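Local coordinates for protein arabinogalactan endo-1,4-beta-galactosidase (Ignisphaera aggregans, PDB 7OSK) that probably cleaves internal beta-1,4-galactosidic bonds in galactan and arabinogalactan chains, using the calcium-binding family 53 glycoside hydrolase barrel that makes up this part of the protein, at residues Gly363-Thr366 / Gly367-Asn370; Asn370-Glu373 / Asn374-Leu377; Asp139-Asp143 / Pro144-Ser148; Ala59-Ile62 / Ile63-Gly67; Gly110-Leu114 / Pro115-Asp119. One frame throughout, in Å; residues are numbered along the deposited sequence.

Contact 1 of 5, residues Gly363-Thr366 / Gly367-Asn370; sequences GWKT and GEGN. With CA (calcium ion), chain C.
Trp364 and Glu368 lie side by side and point the same way, one on each arm of a tight loop. Starting at the tryptophan, CB passes Gly369 O at 3.8 Å, and CD1 comes up to the same carbonyl edge-on. NE1 donates to Glu368 OE1 over 2.8 Å, a bond that lies close to the indole plane but meets the carboxylate from above its plane. The two planes stand 75° apart. Further out, CE2 and CZ2 still pass OE1, while Lys365 CB covers one ring face. A chi1 of 82° sets CG between the backbone N and the carbonyl carbon, which turns the pyrrole edge of the ring toward the opposite arm. Lys365 runs out extended past the other carboxylate oxygen, its NZ 4.1 Å from Glu368 OE2, an attraction of charges looser than a salt bridge. Behind the side chains Trp364 N donates to Gly369 O at 2.8 Å, and Glu368 N to Lys365 O at 3.1 Å. The latter bond closes a type II beta turn, Lys365 to Glu368, with Gly367 at positive phi. Next along the chain, Asn370 O enters the calcium site that this loop, following the last barrel strand, helps build.

Contact 2 of 5, residues Asn370-Glu373 / Asn374-Leu377; sequences NPWE and NQAL. With CA (calcium ion), chain C.
Trp372 O receives Gln375 N at 2.7 Å, the donor standing above the carbonyl plane, and this bond folds the chain back so that the two side chains meet. Gln375 lies across one face of the indole. Its CB sits over the five-membered ring, 3.7 Å from the centroid, as a CH-pi contact. Its amide continues over the six-membered ring, with NE2 3.2 Å from Trp372 CZ2 and the amide plane tilted 32° from the ring. The NE2 end hydrogen-bonds to the Tyr265 hydroxyl. A second, weak bond joins Ala376 N to Glu373 O. On the other side of the turn the chain wraps the calcium ion. Asn370 contributes its backbone O at 2.3 Å, while its side-chain OD1 accepts from Trp372 N in an Asx turn. Glu373 bends at chi2 (-97°) and presents both carboxylate oxygens, OE1 at 2.4 Å and OE2 at 2.3 Å from the calcium, with Ser302 as a further polar partner. Side-chain oxygens of Asp301, Asp303 and Asn307 and the His305 backbone O complete the site. With several acidic oxygens gathered round one divalent cation, Glu373 is probably a carboxylate, and the metal ties this buried loop to the one at 301-307.

Contact 3 of 5, residues Asp139-Asp143 / Pro144-Ser148; sequences DWWAD and PSKQS
Asp143 and Lys146 carry their side chains obliquely across one another at the ends of a type I beta turn, in the loop that follows strand 130-135 of the TIM barrel. The backbones pair as a single antiparallel, hydrogen-bonded bridge: Asp143 N donates to Lys146 O at 2.9 Å, and Lys146 N returns a bond to Asp143 O. Asp143 OD1 turns back over the bend and takes Ser145 N at 2.8 Å on its anti side, tilted somewhat out of the carboxylate plane. OD2 rests against the aliphatic part of the lysine, 3.2 Å from Lys146 CE, while NZ stays farther off and hydrogen-bonds instead to a hexane-1,6-diol, probably from the crystallisation liquor. The same lysine end is flanked by Trp141, whose CB lies 3.6 Å from Lys146 CE. That tryptophan turns its ring away from the lysine arm, setting CD1 over the middle of the Trp140 ring. Gln147 doubles back at chi2 (-81°), bringing NE2 to a weak bond with Asp143 O and a stronger one with Asn190 O. Away from the bend the two arms spread, and a water accepts from Ser148 N at 2.9 Å; its contact with Trp141 O is modelled too short to be certain.

Contact 4 of 5, residues Ala59-Ile62 / Ile63-Gly67; sequences APWI and IELGG
This is a local contact within one short helix, 59-65, placed just after the first barrel strand and closed by a Schellman motif. Three main-chain bonds make its turns, from Ile63 N to Ala59 O, Glu64 N to Pro60 O and Leu65 N to Trp61 O. At the end the pattern changes. Gly66 adopts a positive phi of 119° and serves as the C-prime residue, so that Gly67 N reaches back to Ile62 O at 2.9 Å and Gly66 N to Ile63 O at 3.2 Å. Ile62 O thus ends up gathering several N-H groups, those of Leu65 and Gly66 only weakly.

On the outside of the helix, one turn apart, Trp61 and Leu65 do the main packing. The leucine lies over one indole face: CG stands 4.3 Å from the centroid of the five-membered ring as a CH-pi contact, and CD1 sits 3.5 Å from Trp61 NE1. Having CG anti to the backbone N (chi1 179°) leans the indole forward along the helix, to the turn that carries Leu65, and NE1 is fixed by a hydrogen bond to Gly361 O. Glu64 crosses the same ring at about a right angle on its way to a salt bridge with Arg116 of helix 114-126, which also packs on Pro60. Ile62 faces inward instead, against Tyr69 and Ala362. Its CG2 branch covers the chain just past the cap, 3.8 Å from Gly67 CA.

Contact 5 of 5, residues Gly110-Leu114 / Pro115-Asp119; sequences GNCDL and PRMTD
Arg116 grips Asn111 side-on with two nitrogens, both on the one backbone oxygen: NE at 2.8 Å and NH2 at 3.2 Å from Asn111 O. That oxygen lies in the guanidinium plane, and NH2 meets it on a lone pair. A bend at chi3 (38°) turns the arginine head back to the loop it has just left. On the buried side Met117 folds against Cys112, its SD 3.7 Å from Cys112 CB. Thr118, also buried, uses both N and OG1 on Leu114 O, approaching from opposite faces of the carbonyl; the hydroxyl bond measures 2.6 Å. The Asp113 side is looser. Asp113 is the N-cap of the helix, yet its OD1 makes only a weak capping bond to Arg116 N at 3.4 Å. The same oxygen stands over the guanidinium face, 3.9 Å from Arg116 NH2, a long salt bridge of charges alone. Pro115 is exposed, and its CD lies 3.5 Å from Asp113 OD2. The nearby guanidinium and the helix N-terminus should favour the ionised form of Asp113. This start of helix 114-126 rests Met117 on strand 90-95, Leu114 and Thr118 against Tyr175 of helix 158-178, and Arg116 on helix 59-65, where NH1 meets Glu64.

In the fold
All five contacts belong to loops and helices that follow strands of the eight-stranded barrel, the end where TIM-barrel hydrolases carry their active sites. Contacts 1 and 2 share Asn370 and the calcium; Trp364 CB packs on Pro371 CD at 3.7 Å. Contact 3 meets contact 1 through its tryptophans, with Lys365 CG 3.5 Å from Trp140 CH2; its Trp141 side chain lies about 13 Å from the calcium ion. Contacts 4 and 5, centres 12 Å apart, are locked by the salt bridge from Glu64 OE1 to Arg116 NH1 at 2.9 Å. Contact 4 comes no nearer to contacts 1 and 2 than about 6 Å between nearest atoms.

Contact 1 of 5, residues Gly363-Thr366 / Gly367-Asn370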
loop_
_atom_site.group_PDB
_atom_site.type_symbol
_atom_site.label_atom_id
_atom_site.label_comp_id
_atom_site.label_asym_id
_atom_site.label_seq_id
_atom_site.Cartn_x
_atom_site.Cartn_y
_atom_site.Cartn_z
ATOM N N GLY A 363 -3.772 10.964 -13.718
ATOM C CA GLY A 363 -4.950 10.966 -12.873
ATOM C C GLY A 363 -5.242 9.582 -12.326
ATOM O O GLY A 363 -4.478 8.642 -12.548
ATOM N N TRP A 364 -6.352 9.459 -11.606
ATOM C CA TRP A 364 -6.763 8.181 -11.032
ATOM C C TRP A 364 -7.356 7.273 -12.103
ATOM O O TRP A 364 -7.560 6.078 -11.883
ATOM C CB TRP A 364 -7.789 8.402 -9.922
ATOM C CG TRP A 364 -9.180 8.579 -10.446
ATOM C CD1 TRP A 364 -9.715 9.707 -10.998
ATOM C CD2 TRP A 364 -10.216 7.591 -10.472
ATOM N NE1 TRP A 364 -11.020 9.481 -11.367
ATOM C CE2 TRP A 364 -11.351 8.190 -11.053
ATOM C CE3 TRP A 364 -10.294 6.258 -10.059
ATOM C CZ2 TRP A 364 -12.546 7.503 -11.228
ATOM C CZ3 TRP A 364 -11.483 5.580 -10.235
ATOM C CH2 TRP A 364 -12.590 6.204 -10.815
ATOM N N LYS A 365 -7.634 7.857 -13.261
ATOM C CA LYS A 365 -8.303 7.162 -14.348
ATOM C C LYS A 365 -7.923 7.842 -15.652
ATOM O O LYS A 365 -7.636 9.039 -15.667
ATOM C CB LYS A 365 -9.821 7.182 -14.139
ATOM C CG LYS A 365 -10.622 6.368 -15.138
ATOM C CD LYS A 365 -12.109 6.431 -14.815
ATOM C CE LYS A 365 -12.928 5.584 -15.775
ATOM N NZ LYS A 365 -14.373 5.570 -15.419
ATOM N N THR A 366 -7.905 7.085 -16.742
ATOM C CA THR A 366 -7.646 7.663 -18.052
ATOM C C THR A 366 -8.697 8.726 -18.358
ATOM O O THR A 366 -9.898 8.446 -18.363
ATOM C CB THR A 366 -7.651 6.591 -19.155
ATOM O OG1 THR A 366 -6.544 5.702 -18.959
ATOM C CG2 THR A 366 -7.544 7.226 -20.537
ATOM N N GLY A 367 -8.235 9.949 -18.601
ATOM C CA GLY A 367 -9.119 11.052 -18.932
ATOM C C GLY A 367 -9.488 11.917 -17.740
ATOM O O GLY A 367 -9.796 13.097 -17.902
ATOM N N GLU A 368 -9.456 11.333 -16.544
ATOM C CA GLU A 368 -9.789 12.067 -15.325
ATOM C C GLU A 368 -8.521 12.456 -14.573
ATOM O O GLU A 368 -7.416 12.087 -14.974
ATOM C CB GLU A 368 -10.714 11.238 -14.433
ATOM C CG GLU A 368 -12.020 10.862 -15.118
ATOM C CD GLU A 368 -13.056 10.291 -14.170
ATOM O OE1 GLU A 368 -13.005 10.599 -12.960
ATOM O OE2 GLU A 368 -13.935 9.537 -14.642
ATOM N N GLY A 369 -8.690 13.201 -13.485
ATOM C CA GLY A 369 -7.570 13.800 -12.781
ATOM C C GLY A 369 -7.220 13.153 -11.455
ATOM O O GLY A 369 -7.559 11.998 -11.202
ATOM N N ASN A 370 -6.533 13.917 -10.611
ATOM C CA ASN A 370 -6.047 13.429 -9.324
ATOM C C ASN A 370 -6.977 13.817 -8.171
ATOM O O ASN A 370 -7.291 14.995 -8.008
ATOM C CB ASN A 370 -4.646 13.978 -9.057
ATOM C CG ASN A 370 -3.904 13.194 -7.994
ATOM O OD1 ASN A 370 -4.512 12.519 -7.161
ATOM N ND2 ASN A 370 -2.579 13.278 -8.015
HETATM CA CA CA C . -7.267 17.237 -7.397
#

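Contact 2 of 5, residues Asn370-Glu373 / Asn374-Leu377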
loop_
_atom_site.group_PDB
_atom_site.type_symbol
_atom_site.label_atom_id
_atom_site.label_comp_id
_atom_site.label_asym_id
_atom_site.label_seq_id
_atom_site.Cartn_x
_atom_site.Cartn_y
_atom_site.Cartn_z
ATOM N N ASN A 370 -6.533 13.917 -10.611
ATOM C CA ASN A 370 -6.047 13.429 -9.324
ATOM C C ASN A 370 -6.977 13.817 -8.171
ATOM O O ASN A 370 -7.291 14.995 -8.008
ATOM C CB ASN A 370 -4.646 13.978 -9.057
ATOM C CG ASN A 370 -3.904 13.194 -7.994
ATOM O OD1 ASN A 370 -4.512 12.519 -7.161
ATOM N ND2 ASN A 370 -2.579 13.278 -8.015
ATOM N N PRO A 371 -7.426 12.828 -7.374
ATOM C CA PRO A 371 -8.240 13.119 -6.192
ATOM C C PRO A 371 -7.465 13.016 -4.877
ATOM O O PRO A 371 -8.090 12.951 -3.818
ATOM C CB PRO A 371 -9.313 12.036 -6.261
ATOM C CG PRO A 371 -8.553 10.844 -6.778
ATOM C CD PRO A 371 -7.464 11.389 -7.694
ATOM N N TRP A 372 -6.135 13.013 -4.944
ATOM C CA TRP A 372 -5.315 12.637 -3.795
ATOM C C TRP A 372 -4.117 13.564 -3.554
ATOM O O TRP A 372 -3.381 13.387 -2.581
ATOM C CB TRP A 372 -4.818 11.201 -3.986
ATOM C CG TRP A 372 -4.402 10.516 -2.720
ATOM C CD1 TRP A 372 -3.136 10.397 -2.230
ATOM C CD2 TRP A 372 -5.258 9.846 -1.787
ATOM N NE1 TRP A 372 -3.148 9.697 -1.049
ATOM C CE2 TRP A 372 -4.441 9.349 -0.755
ATOM C CE3 TRP A 372 -6.636 9.621 -1.722
ATOM C CZ2 TRP A 372 -4.953 8.639 0.327
ATOM C CZ3 TRP A 372 -7.142 8.918 -0.646
ATOM C CH2 TRP A 372 -6.302 8.435 0.363
ATOM N N GLU A 373 -3.928 14.557 -4.419
ATOM C CA GLU A 373 -2.692 15.338 -4.404
ATOM C C GLU A 373 -2.512 16.127 -3.107
ATOM O O GLU A 373 -1.387 16.471 -2.739
ATOM C CB GLU A 373 -2.629 16.293 -5.608
ATOM C CG GLU A 373 -3.515 17.541 -5.543
ATOM C CD GLU A 373 -4.841 17.395 -6.271
ATOM O OE1 GLU A 373 -5.207 16.268 -6.676
ATOM O OE2 GLU A 373 -5.521 18.430 -6.438
ATOM N N ASN A 374 -3.611 16.408 -2.412
ATOM C CA ASN A 374 -3.536 17.114 -1.138
ATOM C C ASN A 374 -3.246 16.152 0.009
ATOM O O ASN A 374 -3.240 16.552 1.173
ATOM C CB ASN A 374 -4.828 17.893 -0.856
ATOM C CG ASN A 374 -6.032 16.991 -0.669
ATOM O OD1 ASN A 374 -6.158 15.958 -1.324
ATOM N ND2 ASN A 374 -6.931 17.388 0.228
ATOM N N GLN A 375 -3.013 14.884 -0.329
ATOM C CA GLN A 375 -2.641 13.867 0.651
ATOM C C GLN A 375 -1.278 13.254 0.340
ATOM O O GLN A 375 -0.839 12.336 1.026
ATOM C CB GLN A 375 -3.689 12.757 0.708
ATOM C CG GLN A 375 -5.000 13.160 1.351
ATOM C CD GLN A 375 -5.873 11.964 1.671
ATOM O OE1 GLN A 375 -7.028 11.894 1.254
ATOM N NE2 GLN A 375 -5.322 11.013 2.416
ATOM N N ALA A 376 -0.618 13.749 -0.701
ATOM C CA ALA A 376 0.728 13.294 -1.031
ATOM C C ALA A 376 1.732 13.922 -0.071
ATOM O O ALA A 376 1.379 14.799 0.712
ATOM C CB ALA A 376 1.073 13.641 -2.471
ATOM N N LEU A 377 2.978 13.460 -0.125
ATOM C CA LEU A 377 4.042 14.029 0.700
ATOM C C LEU A 377 4.865 15.041 -0.098
ATOM O O LEU A 377 5.889 15.537 0.377
ATOM C CB LEU A 377 4.939 12.918 1.253
ATOM C CG LEU A 377 4.264 11.963 2.244
ATOM C CD1 LEU A 377 5.183 10.805 2.604
ATOM C CD2 LEU A 377 3.837 12.701 3.504
HETATM CA CA CA C . -7.267 17.237 -7.397
#

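Contact 3 of 5, residues Asp139-Asp143 / Pro144-Ser148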
loop_
_atom_site.group_PDB
_atom_site.type_symbol
_atom_site.label_atom_id
_atom_site.label_comp_id
_atom_site.label_asym_id
_atom_site.label_seq_id
_atom_site.Cartn_x
_atom_site.Cartn_y
_atom_site.Cartn_z
ATOM N N ASP A 139 -7.358 -6.515 -12.964
ATOM C CA ASP A 139 -6.786 -5.698 -14.032
ATOM C C ASP A 139 -6.759 -4.231 -13.624
ATOM O O ASP A 139 -6.079 -3.422 -14.250
ATOM C CB ASP A 139 -7.570 -5.863 -15.338
ATOM C CG ASP A 139 -7.189 -7.124 -16.098
ATOM O OD1 ASP A 139 -6.047 -7.605 -15.941
ATOM O OD2 ASP A 139 -8.033 -7.634 -16.862
ATOM N N TRP A 140 -7.499 -3.883 -12.577
ATOM C CA TRP A 140 -7.487 -2.515 -12.079
ATOM C C TRP A 140 -7.772 -2.486 -10.575
ATOM O O TRP A 140 -7.536 -3.480 -9.889
ATOM C CB TRP A 140 -8.504 -1.666 -12.850
ATOM C CG TRP A 140 -8.080 -0.232 -13.067
ATOM C CD1 TRP A 140 -6.814 0.229 -13.296
ATOM C CD2 TRP A 140 -8.931 0.920 -13.069
ATOM N NE1 TRP A 140 -6.825 1.596 -13.440
ATOM C CE2 TRP A 140 -8.113 2.044 -13.305
ATOM C CE3 TRP A 140 -10.304 1.112 -12.893
ATOM C CZ2 TRP A 140 -8.623 3.339 -13.369
ATOM C CZ3 TRP A 140 -10.809 2.398 -12.954
ATOM C CH2 TRP A 140 -9.970 3.494 -13.191
ATOM N N TRP A 141 -8.264 -1.353 -10.073
ATOM C CA TRP A 141 -8.457 -1.148 -8.634
ATOM C C TRP A 141 -9.212 -2.289 -7.963
ATOM O O TRP A 141 -10.218 -2.775 -8.484
ATOM C CB TRP A 141 -9.211 0.157 -8.370
ATOM C CG TRP A 141 -8.528 1.378 -8.889
ATOM C CD1 TRP A 141 -8.836 2.063 -10.023
ATOM C CD2 TRP A 141 -7.423 2.067 -8.293
ATOM N NE1 TRP A 141 -7.995 3.137 -10.175
ATOM C CE2 TRP A 141 -7.116 3.163 -9.124
ATOM C CE3 TRP A 141 -6.666 1.869 -7.134
ATOM C CZ2 TRP A 141 -6.086 4.052 -8.838
ATOM C CZ3 TRP A 141 -5.642 2.754 -6.852
ATOM C CH2 TRP A 141 -5.361 3.831 -7.701
ATOM N N ALA A 142 -8.715 -2.704 -6.801
ATOM C CA ALA A 142 -9.377 -3.722 -5.999
ATOM C C ALA A 142 -9.416 -3.312 -4.530
ATOM O O ALA A 142 -8.418 -2.855 -3.970
ATOM C CB ALA A 142 -8.679 -5.063 -6.156
ATOM N N ASP A 143 -10.588 -3.465 -3.923
ATOM C CA ASP A 143 -10.785 -3.187 -2.507
ATOM C C ASP A 143 -12.021 -3.977 -2.069
ATOM O O ASP A 143 -12.579 -4.720 -2.873
ATOM C CB ASP A 143 -10.933 -1.682 -2.272
ATOM C CG ASP A 143 -12.076 -1.082 -3.052
ATOM O OD1 ASP A 143 -13.243 -1.339 -2.692
ATOM O OD2 ASP A 143 -11.803 -0.344 -4.022
ATOM N N PRO A 144 -12.452 -3.843 -0.801
ATOM C CA PRO A 144 -13.581 -4.678 -0.370
ATOM C C PRO A 144 -14.917 -4.385 -1.053
ATOM O O PRO A 144 -15.901 -5.030 -0.696
ATOM C CB PRO A 144 -13.679 -4.375 1.129
ATOM C CG PRO A 144 -12.306 -3.962 1.515
ATOM C CD PRO A 144 -11.809 -3.177 0.345
ATOM N N SER A 145 -14.957 -3.451 -2.001
ATOM C CA SER A 145 -16.194 -3.140 -2.721
ATOM C C SER A 145 -16.122 -3.608 -4.176
ATOM O O SER A 145 -17.145 -3.732 -4.847
ATOM C CB SER A 145 -16.486 -1.640 -2.664
ATOM O OG SER A 145 -15.548 -0.903 -3.428
ATOM N N LYS A 146 -14.909 -3.867 -4.656
ATOM C CA LYS A 146 -14.708 -4.371 -6.012
ATOM C C LYS A 146 -13.480 -5.272 -6.065
ATOM O O LYS A 146 -12.389 -4.866 -5.678
ATOM C CB LYS A 146 -14.570 -3.210 -7.008
ATOM C CG LYS A 146 -13.464 -2.210 -6.678
ATOM C CD LYS A 146 -13.730 -0.858 -7.330
ATOM C CE LYS A 146 -12.588 0.120 -7.087
ATOM N NZ LYS A 146 -12.683 1.340 -7.945
ATOM N N GLN A 147 -13.678 -6.503 -6.525
ATOM C CA GLN A 147 -12.592 -7.468 -6.675
ATOM C C GLN A 147 -12.734 -8.187 -8.011
ATOM O O GLN A 147 -12.939 -9.400 -8.056
ATOM C CB GLN A 147 -12.593 -8.479 -5.525
ATOM C CG GLN A 147 -12.259 -7.890 -4.159
ATOM C CD GLN A 147 -10.765 -7.705 -3.934
ATOM O OE1 GLN A 147 -9.939 -8.254 -4.664
ATOM N NE2 GLN A 147 -10.413 -6.928 -2.917
ATOM N N SER A 148 -12.629 -7.431 -9.098
ATOM C CA SER A 148 -12.847 -7.978 -10.430
ATOM C C SER A 148 -11.771 -8.983 -10.817
ATOM O O SER A 148 -10.576 -8.690 -10.734
ATOM C CB SER A 148 -12.890 -6.855 -11.469
ATOM O OG SER A 148 -13.984 -5.987 -11.239
HETATM O O HOH W 1 -10.249 -6.966 -13.701
HETATM O O HOH W 2 -10.874 -5.126 -8.908
#

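Contact 4 of 5, residues Ala59-Ile62 / Ile63-Gly67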
loop_
_atom_site.group_PDB
_atom_site.type_symbol
_atom_site.label_atom_id
_atom_site.label_comp_id
_atom_site.label_asym_id
_atom_site.label_seq_id
_atom_site.Cartn_x
_atom_site.Cartn_y
_atom_site.Cartn_z
ATOM N N ALA A 59 4.259 6.764 -9.180
ATOM C CA ALA A 59 5.452 7.528 -9.533
ATOM C C ALA A 59 5.995 7.175 -10.921
ATOM O O ALA A 59 6.222 8.073 -11.730
ATOM C CB ALA A 59 6.536 7.335 -8.475
ATOM N N PRO A 60 6.196 5.875 -11.209
ATOM C CA PRO A 60 6.801 5.513 -12.497
ATOM C C PRO A 60 6.067 6.090 -13.705
ATOM O O PRO A 60 6.719 6.537 -14.646
ATOM C CB PRO A 60 6.725 3.982 -12.498
ATOM C CG PRO A 60 6.707 3.612 -11.064
ATOM C CD PRO A 60 5.890 4.678 -10.405
ATOM N N TRP A 61 4.737 6.090 -13.672
ATOM C CA TRP A 61 3.941 6.647 -14.762
ATOM C C TRP A 61 4.138 8.158 -14.869
ATOM O O TRP A 61 4.294 8.693 -15.964
ATOM C CB TRP A 61 2.461 6.313 -14.556
ATOM C CG TRP A 61 1.536 6.863 -15.608
ATOM C CD1 TRP A 61 0.583 7.823 -15.437
ATOM C CD2 TRP A 61 1.471 6.477 -16.987
ATOM N NE1 TRP A 61 -0.069 8.059 -16.620
ATOM C CE2 TRP A 61 0.457 7.246 -17.589
ATOM C CE3 TRP A 61 2.175 5.557 -17.773
ATOM C CZ2 TRP A 61 0.127 7.127 -18.938
ATOM C CZ3 TRP A 61 1.846 5.439 -19.113
ATOM C CH2 TRP A 61 0.831 6.220 -19.681
ATOM N N ILE A 62 4.139 8.833 -13.723
ATOM C CA ILE A 62 4.341 10.279 -13.669
ATOM C C ILE A 62 5.671 10.685 -14.309
ATOM O O ILE A 62 5.734 11.659 -15.060
ATOM C CB ILE A 62 4.296 10.791 -12.209
ATOM C CG1 ILE A 62 2.885 10.613 -11.639
ATOM C CG2 ILE A 62 4.717 12.260 -12.126
ATOM C CD1 ILE A 62 2.750 10.945 -10.157
ATOM N N ILE A 63 6.727 9.938 -14.004
ATOM C CA ILE A 63 8.060 10.236 -14.522
ATOM C C ILE A 63 8.113 10.065 -16.041
ATOM O O ILE A 63 8.797 10.819 -16.737
ATOM C CB ILE A 63 9.130 9.335 -13.864
ATOM C CG1 ILE A 63 9.113 9.516 -12.343
ATOM C CG2 ILE A 63 10.522 9.653 -14.411
ATOM C CD1 ILE A 63 9.949 8.502 -11.584
ATOM N N GLU A 64 7.388 9.075 -16.551
ATOM C CA GLU A 64 7.369 8.801 -17.983
ATOM C C GLU A 64 6.712 9.942 -18.751
ATOM O O GLU A 64 7.068 10.213 -19.897
ATOM C CB GLU A 64 6.640 7.484 -18.268
ATOM C CG GLU A 64 7.418 6.245 -17.834
ATOM C CD GLU A 64 6.645 4.954 -18.046
ATOM O OE1 GLU A 64 5.613 4.989 -18.748
ATOM O OE2 GLU A 64 7.071 3.907 -17.512
ATOM N N LEU A 65 5.758 10.612 -18.114
ATOM C CA LEU A 65 5.036 11.706 -18.752
ATOM C C LEU A 65 5.830 13.011 -18.714
ATOM O O LEU A 65 5.559 13.927 -19.491
ATOM C CB LEU A 65 3.673 11.905 -18.082
ATOM C CG LEU A 65 2.703 10.721 -18.128
ATOM C CD1 LEU A 65 1.370 11.107 -17.504
ATOM C CD2 LEU A 65 2.499 10.210 -19.549
ATOM N N GLY A 66 6.803 13.088 -17.810
ATOM C CA GLY A 66 7.653 14.260 -17.684
ATOM C C GLY A 66 7.560 14.928 -16.325
ATOM O O GLY A 66 8.053 16.042 -16.141
ATOM N N GLY A 67 6.929 14.251 -15.371
ATOM C CA GLY A 67 6.805 14.774 -14.023
ATOM C C GLY A 67 8.137 14.799 -13.296
ATOM O O GLY A 67 8.952 13.889 -13.454
#

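Contact 5 of 5, residues Gly110-Leu114 / Pro115-Asp119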
loop_
_atom_site.group_PDB
_atom_site.type_symbol
_atom_site.label_atom_id
_atom_site.label_comp_id
_atom_site.label_asym_id
_atom_site.label_seq_id
_atom_site.Cartn_x
_atom_site.Cartn_y
_atom_site.Cartn_z
ATOM N N GLY A 110 -2.079 5.086 -12.580
ATOM C CA GLY A 110 -0.678 4.711 -12.497
ATOM C C GLY A 110 -0.278 3.674 -13.532
ATOM O O GLY A 110 0.904 3.536 -13.841
ATOM N N ASN A 111 -1.260 2.954 -14.070
ATOM C CA ASN A 111 -1.002 1.903 -15.051
ATOM C C ASN A 111 0.063 0.934 -14.550
ATOM O O ASN A 111 1.118 0.771 -15.167
ATOM C CB ASN A 111 -0.582 2.521 -16.380
ATOM C CG ASN A 111 -1.656 3.410 -16.962
ATOM O OD1 ASN A 111 -2.841 3.104 -16.860
ATOM N ND2 ASN A 111 -1.251 4.525 -17.561
ATOM N N CYS A 112 -0.239 0.288 -13.429
ATOM C CA CYS A 112 0.755 -0.456 -12.670
ATOM C C CYS A 112 0.896 -1.912 -13.112
ATOM O O CYS A 112 0.682 -2.828 -12.318
ATOM C CB CYS A 112 0.397 -0.402 -11.185
ATOM S SG CYS A 112 0.166 1.278 -10.569
ATOM N N ASP A 113 1.268 -2.126 -14.369
ATOM C CA ASP A 113 1.501 -3.479 -14.860
ATOM C C ASP A 113 2.877 -3.959 -14.405
ATOM O O ASP A 113 3.686 -3.172 -13.916
ATOM C CB ASP A 113 1.376 -3.542 -16.387
ATOM C CG ASP A 113 2.427 -2.715 -17.100
ATOM O OD1 ASP A 113 3.008 -1.814 -16.465
ATOM O OD2 ASP A 113 2.667 -2.964 -18.301
ATOM N N LEU A 114 3.132 -5.252 -14.571
ATOM C CA LEU A 114 4.326 -5.881 -14.013
ATOM C C LEU A 114 5.635 -5.314 -14.580
ATOM O O LEU A 114 6.580 -5.089 -13.826
ATOM C CB LEU A 114 4.268 -7.394 -14.240
ATOM C CG LEU A 114 5.367 -8.233 -13.585
ATOM C CD1 LEU A 114 5.215 -8.231 -12.069
ATOM C CD2 LEU A 114 5.344 -9.654 -14.133
ATOM N N PRO A 115 5.702 -5.086 -15.906
ATOM C CA PRO A 115 6.946 -4.528 -16.455
ATOM C C PRO A 115 7.305 -3.146 -15.901
ATOM O O PRO A 115 8.475 -2.918 -15.591
ATOM C CB PRO A 115 6.659 -4.446 -17.958
ATOM C CG PRO A 115 5.624 -5.475 -18.200
ATOM C CD PRO A 115 4.760 -5.456 -16.978
ATOM N N ARG A 116 6.329 -2.247 -15.781
ATOM C CA ARG A 116 6.597 -0.897 -15.285
ATOM C C ARG A 116 6.877 -0.891 -13.785
ATOM O O ARG A 116 7.722 -0.135 -13.310
ATOM C CB ARG A 116 5.424 0.040 -15.596
ATOM C CG ARG A 116 5.424 1.323 -14.773
ATOM C CD ARG A 116 4.673 2.467 -15.450
ATOM N NE ARG A 116 3.473 2.027 -16.162
ATOM C CZ ARG A 116 3.313 2.053 -17.485
ATOM N NH1 ARG A 116 4.272 2.504 -18.288
ATOM N NH2 ARG A 116 2.175 1.625 -18.013
ATOM N N MET A 117 6.166 -1.731 -13.042
ATOM C CA MET A 117 6.340 -1.801 -11.597
ATOM C C MET A 117 7.657 -2.469 -11.225
ATOM O O MET A 117 8.290 -2.097 -10.240
ATOM C CB MET A 117 5.177 -2.557 -10.956
ATOM C CG MET A 117 3.861 -1.801 -10.978
ATOM S SD MET A 117 3.907 -0.282 -10.006
ATOM C CE MET A 117 4.251 0.936 -11.276
ATOM N N THR A 118 8.066 -3.456 -12.012
ATOM C CA THR A 118 9.290 -4.196 -11.731
ATOM C C THR A 118 10.525 -3.327 -11.959
ATOM O O THR A 118 11.527 -3.463 -11.255
ATOM C CB THR A 118 9.387 -5.468 -12.600
ATOM O OG1 THR A 118 8.297 -6.346 -12.289
ATOM C CG2 THR A 118 10.701 -6.203 -12.357
ATOM N N ASP A 119 10.453 -2.436 -12.944
ATOM C CA ASP A 119 11.583 -1.572 -13.261
ATOM C C ASP A 119 11.864 -0.606 -12.119
ATOM O O ASP A 119 13.017 -0.271 -11.853
ATOM C CB ASP A 119 11.331 -0.788 -14.550
ATOM C CG ASP A 119 12.433 0.214 -14.839
ATOM O OD1 ASP A 119 13.501 -0.201 -15.338
ATOM O OD2 ASP A 119 12.234 1.415 -14.558
#